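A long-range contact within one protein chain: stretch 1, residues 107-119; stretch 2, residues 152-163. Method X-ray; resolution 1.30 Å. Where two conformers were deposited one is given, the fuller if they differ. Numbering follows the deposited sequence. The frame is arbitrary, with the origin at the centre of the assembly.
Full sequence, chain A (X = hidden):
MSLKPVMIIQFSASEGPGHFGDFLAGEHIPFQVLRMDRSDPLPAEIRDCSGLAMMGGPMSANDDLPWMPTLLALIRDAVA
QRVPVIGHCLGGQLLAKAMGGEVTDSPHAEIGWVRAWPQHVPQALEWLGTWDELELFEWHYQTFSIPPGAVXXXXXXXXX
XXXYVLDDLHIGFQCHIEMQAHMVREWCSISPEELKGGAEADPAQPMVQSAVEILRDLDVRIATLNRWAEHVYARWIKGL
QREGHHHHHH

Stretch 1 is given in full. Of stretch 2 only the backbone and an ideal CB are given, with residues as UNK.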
# COMPACT_ATOMS: atom_id res chain seq x y z
N PRO A 107 -7.00 -18.44 -0.40
CA PRO A 107 -6.73 -19.89 -0.41
C PRO A 107 -5.28 -20.23 -0.10
O PRO A 107 -4.98 -21.18 0.60
CB PRO A 107 -7.20 -20.31 -1.81
CG PRO A 107 -8.34 -19.34 -2.07
CD PRO A 107 -7.78 -18.01 -1.58
N HIS A 108 -4.39 -19.43 -0.66
CA HIS A 108 -2.95 -19.58 -0.51
C HIS A 108 -2.33 -18.21 -0.22
O HIS A 108 -2.71 -17.21 -0.84
CB HIS A 108 -2.33 -20.13 -1.78
CG HIS A 108 -2.92 -21.43 -2.22
ND1 HIS A 108 -2.79 -22.60 -1.50
CD2 HIS A 108 -3.73 -21.70 -3.27
CE1 HIS A 108 -3.49 -23.55 -2.12
NE2 HIS A 108 -4.01 -23.04 -3.22
N ALA A 109 -1.43 -18.18 0.73
CA ALA A 109 -0.73 -16.94 1.07
C ALA A 109 0.25 -16.54 -0.07
O ALA A 109 0.57 -17.35 -0.94
CB ALA A 109 0.01 -17.09 2.38
N GLU A 110 0.73 -15.30 -0.02
CA GLU A 110 1.88 -14.90 -0.83
C GLU A 110 2.90 -14.30 0.06
O GLU A 110 2.64 -13.27 0.68
CB GLU A 110 1.51 -13.90 -1.96
CG GLU A 110 0.53 -14.44 -2.98
CD GLU A 110 0.15 -13.43 -4.06
OE1 GLU A 110 -0.12 -12.26 -3.69
OE2 GLU A 110 0.24 -13.81 -5.26
N ILE A 111 4.09 -14.91 0.11
CA ILE A 111 5.22 -14.37 0.88
C ILE A 111 6.45 -14.46 0.02
O ILE A 111 6.94 -15.56 -0.26
CB ILE A 111 5.41 -15.03 2.25
CG1 ILE A 111 4.12 -15.02 3.09
CG2 ILE A 111 6.60 -14.35 2.96
CD1 ILE A 111 4.16 -15.77 4.45
N GLY A 112 6.95 -13.32 -0.39
CA GLY A 112 8.14 -13.24 -1.23
C GLY A 112 7.86 -12.55 -2.53
O GLY A 112 6.99 -11.69 -2.61
N TRP A 113 8.63 -12.86 -3.54
CA TRP A 113 8.57 -12.20 -4.87
C TRP A 113 7.65 -12.97 -5.76
O TRP A 113 7.85 -14.18 -5.92
CB TRP A 113 9.99 -12.15 -5.47
CG TRP A 113 10.94 -11.40 -4.61
CD1 TRP A 113 11.91 -11.93 -3.83
CD2 TRP A 113 11.01 -9.99 -4.47
NE1 TRP A 113 12.62 -10.91 -3.18
CE2 TRP A 113 12.06 -9.71 -3.53
CE3 TRP A 113 10.31 -8.92 -5.04
CZ2 TRP A 113 12.43 -8.38 -3.20
CZ3 TRP A 113 10.63 -7.63 -4.69
CH2 TRP A 113 11.68 -7.36 -3.75
N VAL A 114 6.67 -12.29 -6.32
CA VAL A 114 5.65 -12.94 -7.15
C VAL A 114 5.52 -12.29 -8.51
O VAL A 114 5.64 -11.07 -8.67
CB VAL A 114 4.29 -12.97 -6.44
CG1 VAL A 114 4.52 -13.23 -4.91
CG2 VAL A 114 3.51 -11.69 -6.63
N ARG A 115 5.29 -13.13 -9.51
CA ARG A 115 4.96 -12.68 -10.85
C ARG A 115 3.55 -12.09 -10.93
O ARG A 115 2.60 -12.64 -10.36
CB ARG A 115 5.06 -13.83 -11.81
CG ARG A 115 6.40 -14.53 -11.86
CD ARG A 115 6.42 -15.66 -12.86
NE ARG A 115 6.35 -15.19 -14.23
CZ ARG A 115 6.14 -15.97 -15.29
NH1 ARG A 115 5.97 -17.25 -15.15
NH2 ARG A 115 6.13 -15.43 -16.50
N ALA A 116 3.41 -10.95 -11.59
CA ALA A 116 2.11 -10.30 -11.73
C ALA A 116 1.98 -9.66 -13.11
O ALA A 116 2.97 -9.37 -13.79
CB ALA A 116 1.85 -9.32 -10.59
N TRP A 117 0.74 -9.49 -13.51
CA TRP A 117 0.39 -8.98 -14.86
C TRP A 117 -0.63 -7.90 -14.72
O TRP A 117 -1.70 -8.11 -14.13
CB TRP A 117 -0.14 -10.13 -15.74
CG TRP A 117 0.90 -11.17 -15.94
CD1 TRP A 117 1.86 -11.17 -16.90
CD2 TRP A 117 1.15 -12.27 -15.11
NE1 TRP A 117 2.70 -12.26 -16.72
CE2 TRP A 117 2.26 -12.96 -15.64
CE3 TRP A 117 0.53 -12.77 -13.99
CZ2 TRP A 117 2.77 -14.14 -15.05
CZ3 TRP A 117 1.05 -13.95 -13.38
CH2 TRP A 117 2.15 -14.59 -13.93
N PRO A 118 -0.35 -6.71 -15.30
CA PRO A 118 -1.38 -5.69 -15.37
C PRO A 118 -2.60 -6.23 -16.11
O PRO A 118 -2.45 -6.95 -17.09
CB PRO A 118 -0.69 -4.54 -16.15
CG PRO A 118 0.77 -4.71 -15.83
CD PRO A 118 0.96 -6.20 -15.75
N GLN A 119 -3.79 -5.78 -15.73
CA GLN A 119 -4.96 -5.95 -16.55
C GLN A 119 -4.84 -5.07 -17.77
O GLN A 119 -4.19 -4.01 -17.70
CB GLN A 119 -6.22 -5.60 -15.76
CG GLN A 119 -6.58 -6.60 -14.64
CD GLN A 119 -6.95 -7.94 -15.10
OE1 GLN A 119 -6.27 -8.86 -14.73
NE2 GLN A 119 -8.09 -8.12 -15.82
N UNK A 152 -10.01 -2.57 -11.55
CA UNK A 152 -8.98 -3.58 -11.33
C UNK A 152 -7.84 -3.44 -12.35
O UNK A 152 -8.07 -3.44 -13.54
CB UNK A 152 -9.59 -4.98 -11.41
N UNK A 153 -6.60 -3.33 -11.84
CA UNK A 153 -5.47 -3.08 -12.74
C UNK A 153 -4.29 -4.06 -12.67
O UNK A 153 -3.37 -3.94 -13.46
CB UNK A 153 -4.94 -1.67 -12.46
N UNK A 154 -4.30 -5.03 -11.76
CA UNK A 154 -3.14 -5.91 -11.54
C UNK A 154 -3.56 -7.17 -10.87
O UNK A 154 -4.39 -7.15 -9.96
CB UNK A 154 -2.06 -5.22 -10.70
N UNK A 155 -3.00 -8.31 -11.34
CA UNK A 155 -3.27 -9.64 -10.81
C UNK A 155 -2.03 -10.51 -10.71
O UNK A 155 -1.10 -10.35 -11.46
CB UNK A 155 -4.31 -10.34 -11.68
N UNK A 156 -2.07 -11.47 -9.79
CA UNK A 156 -1.09 -12.58 -9.74
C UNK A 156 -1.85 -13.89 -9.79
O UNK A 156 -3.05 -13.94 -9.60
CB UNK A 156 -0.22 -12.51 -8.48
N UNK A 157 -1.12 -15.01 -9.95
CA UNK A 157 -1.78 -16.30 -10.02
C UNK A 157 -2.59 -16.61 -8.78
O UNK A 157 -3.74 -17.03 -8.88
CB UNK A 157 -0.75 -17.40 -10.25
N UNK A 158 -2.04 -16.37 -7.60
CA UNK A 158 -2.69 -16.74 -6.36
C UNK A 158 -3.46 -15.61 -5.66
O UNK A 158 -4.02 -15.81 -4.59
CB UNK A 158 -1.63 -17.29 -5.40
N UNK A 159 -3.47 -14.44 -6.27
CA UNK A 159 -4.23 -13.30 -5.76
C UNK A 159 -4.60 -12.43 -6.93
O UNK A 159 -3.82 -11.61 -7.39
CB UNK A 159 -3.44 -12.51 -4.72
N UNK A 160 -5.80 -12.61 -7.44
CA UNK A 160 -6.24 -11.85 -8.59
C UNK A 160 -6.24 -10.35 -8.29
O UNK A 160 -5.99 -9.54 -9.19
CB UNK A 160 -7.63 -12.31 -9.02
N UNK A 161 -6.58 -9.95 -7.08
CA UNK A 161 -6.81 -8.56 -6.72
C UNK A 161 -5.56 -7.90 -6.16
O UNK A 161 -5.45 -7.63 -4.95
CB UNK A 161 -7.95 -8.46 -5.70
N UNK A 162 -4.57 -7.67 -7.01
CA UNK A 162 -3.36 -7.00 -6.59
C UNK A 162 -3.46 -5.48 -6.49
O UNK A 162 -2.78 -4.88 -5.63
CB UNK A 162 -2.23 -7.36 -7.56
N UNK A 163 -4.22 -4.81 -7.33
CA UNK A 163 -4.31 -3.33 -7.28
C UNK A 163 -5.58 -2.91 -7.98
O UNK A 163 -6.12 -3.59 -8.90
CB UNK A 163 -3.09 -2.66 -7.93

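Strands 113-118 and 152-156 run antiparallel (150°), and backbone hydrogen bonds fix the register: Trp-117 N to O of position 155 is 2.9 Å, Gln-119 N to O of position 153 is 3.0 Å.

At position 152 CA-to-CB points sideways, and the ideal CB lies 4.7 Å from Gln-119 CG. A flat or long side chain could cover that methylene. The residue is His-152: Gln-119 CG sits over its ring face, 3.8 Å from the centroid and 23° off the normal, while His-152 NE2 donates to the carbonyl O of position 160 at 2.8 Å.

CA-to-CB at 153 points away, so many side chains would suit; it is Ile-153, whose O accepts from Gln-119 N.

Position 154 pairs with Pro-118 (CA-CA 4.2 Å), and CB shares a sheet face with Ala-116 and Pro-118. This apolar surface suits Leu, Ile, Val or Met. Leu-154 places CD1 4.0 Å from Ala-116 CB and 4.1 Å from Pro-118 CD.

Position 155 lies on the opposite face with Trp-117; its N donates to Trp-117 O at 3.1 Å. With Gln-119 OE1 3.9 Å from the ideal CB and an indole alongside, a long polar or basic chain fits. Arg-155 brings NH2 within 3.6 Å of Trp-117 CE3, and a water joins NH2 to Pro-118 O.

Position 156 is tight: the ideal CB is 3.4 Å from Arg-115 O and 3.5 Å from Glu-110 OE2. A small side chain is favoured, and the carboxylate makes a hydroxyl attractive, though Ala or Cys remain possible. Ser-156 OG lies 2.7 Å from Glu-110 OE2.

At position 157 CA-to-CB points sideways, the ideal CB 5.0 Å from Trp-117 CZ3, leaving a wide choice. It is Glu-157, whose N reaches Arg-115 O through a water.

Position 158 points toward stretch 1, its ideal CB 4.0 Å from Glu-110 OE2. A polar or aromatic group is plausible. His-158 meets His-108 obliquely, centroids 5.6 Å apart and planes at 81°; two waters each link its carbonyl O to the His-108 backbone.

At position 159 Ala, Ser or Cys would fit, others not being excluded. It is Cys-159 (chi1 t), its CB 3.5 Å from Glu-110 OE1.

Positions 160 and 161 have nothing of stretch 1 within 5.5 Å of the ideal CB; they are Ala-160 and Asn-161.

At position 162 CA-to-CB points toward stretch 1, the ideal CB 5.4 Å from Ala-116 CB. A long donor could reach the Glu-110 carboxylate: Gln, Lys or Arg. Gln-162 NE2 donates to Glu-110 OE1 (2.9 Å, 149°) and to Ser-156 OG (2.8 Å).

Position 163 is out of reach; it is Ala-163.

Stretch 2, residues 152-163: HILRSEHCANQA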
# COMPACT_ATOMS: atom_id res chain seq x y z
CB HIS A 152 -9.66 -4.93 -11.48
CG HIS A 152 -8.75 -6.10 -11.34
ND1 HIS A 152 -8.91 -7.23 -12.09
CD2 HIS A 152 -7.74 -6.34 -10.48
CE1 HIS A 152 -8.02 -8.14 -11.71
NE2 HIS A 152 -7.31 -7.64 -10.72
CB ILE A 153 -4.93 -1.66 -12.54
CG1 ILE A 153 -4.35 -1.41 -11.15
CG2 ILE A 153 -5.95 -0.50 -12.90
CD1 ILE A 153 -3.48 -0.12 -11.06
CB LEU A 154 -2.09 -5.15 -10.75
CG LEU A 154 -0.76 -5.75 -10.48
CD1 LEU A 154 0.05 -5.97 -11.79
CD2 LEU A 154 0.06 -4.82 -9.48
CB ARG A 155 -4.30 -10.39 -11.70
CG ARG A 155 -3.88 -10.56 -13.16
CD ARG A 155 -4.80 -11.49 -13.88
NE ARG A 155 -4.27 -12.80 -13.68
CZ ARG A 155 -3.29 -13.34 -14.38
NH1 ARG A 155 -2.77 -14.54 -14.02
NH2 ARG A 155 -2.78 -12.69 -15.40
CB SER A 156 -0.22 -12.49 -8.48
OG SER A 156 -1.05 -12.86 -7.38
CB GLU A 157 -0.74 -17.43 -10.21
CG GLU A 157 -1.37 -18.80 -10.20
CD GLU A 157 -0.41 -19.94 -10.50
OE1 GLU A 157 0.81 -19.69 -10.62
OE2 GLU A 157 -0.99 -21.05 -10.61
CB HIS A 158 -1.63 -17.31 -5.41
CG HIS A 158 -1.01 -18.56 -5.92
ND1 HIS A 158 -1.72 -19.72 -5.98
CD2 HIS A 158 0.20 -18.79 -6.45
CE1 HIS A 158 -0.96 -20.65 -6.53
NE2 HIS A 158 0.22 -20.11 -6.81
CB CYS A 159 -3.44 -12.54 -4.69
SG CYS A 159 -4.36 -11.11 -4.06
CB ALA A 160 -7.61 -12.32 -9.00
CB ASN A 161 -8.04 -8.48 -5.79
CG ASN A 161 -9.28 -8.78 -6.52
OD1 ASN A 161 -9.28 -8.75 -7.79
ND2 ASN A 161 -10.34 -9.01 -5.79
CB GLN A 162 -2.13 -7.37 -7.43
CG GLN A 162 -1.76 -8.82 -7.36
CD GLN A 162 -1.12 -9.19 -6.05
OE1 GLN A 162 -0.69 -8.34 -5.28
NE2 GLN A 162 -0.95 -10.47 -5.86
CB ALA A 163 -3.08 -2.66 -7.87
O HOH W 1 -4.97 -18.09 -3.31
O HOH W 2 -2.83 -14.83 -2.10
O HOH W 3 0.79 -15.79 -7.08
O HOH W 4 1.78 -15.14 -9.90
O HOH W 5 -3.26 -9.96 -16.91
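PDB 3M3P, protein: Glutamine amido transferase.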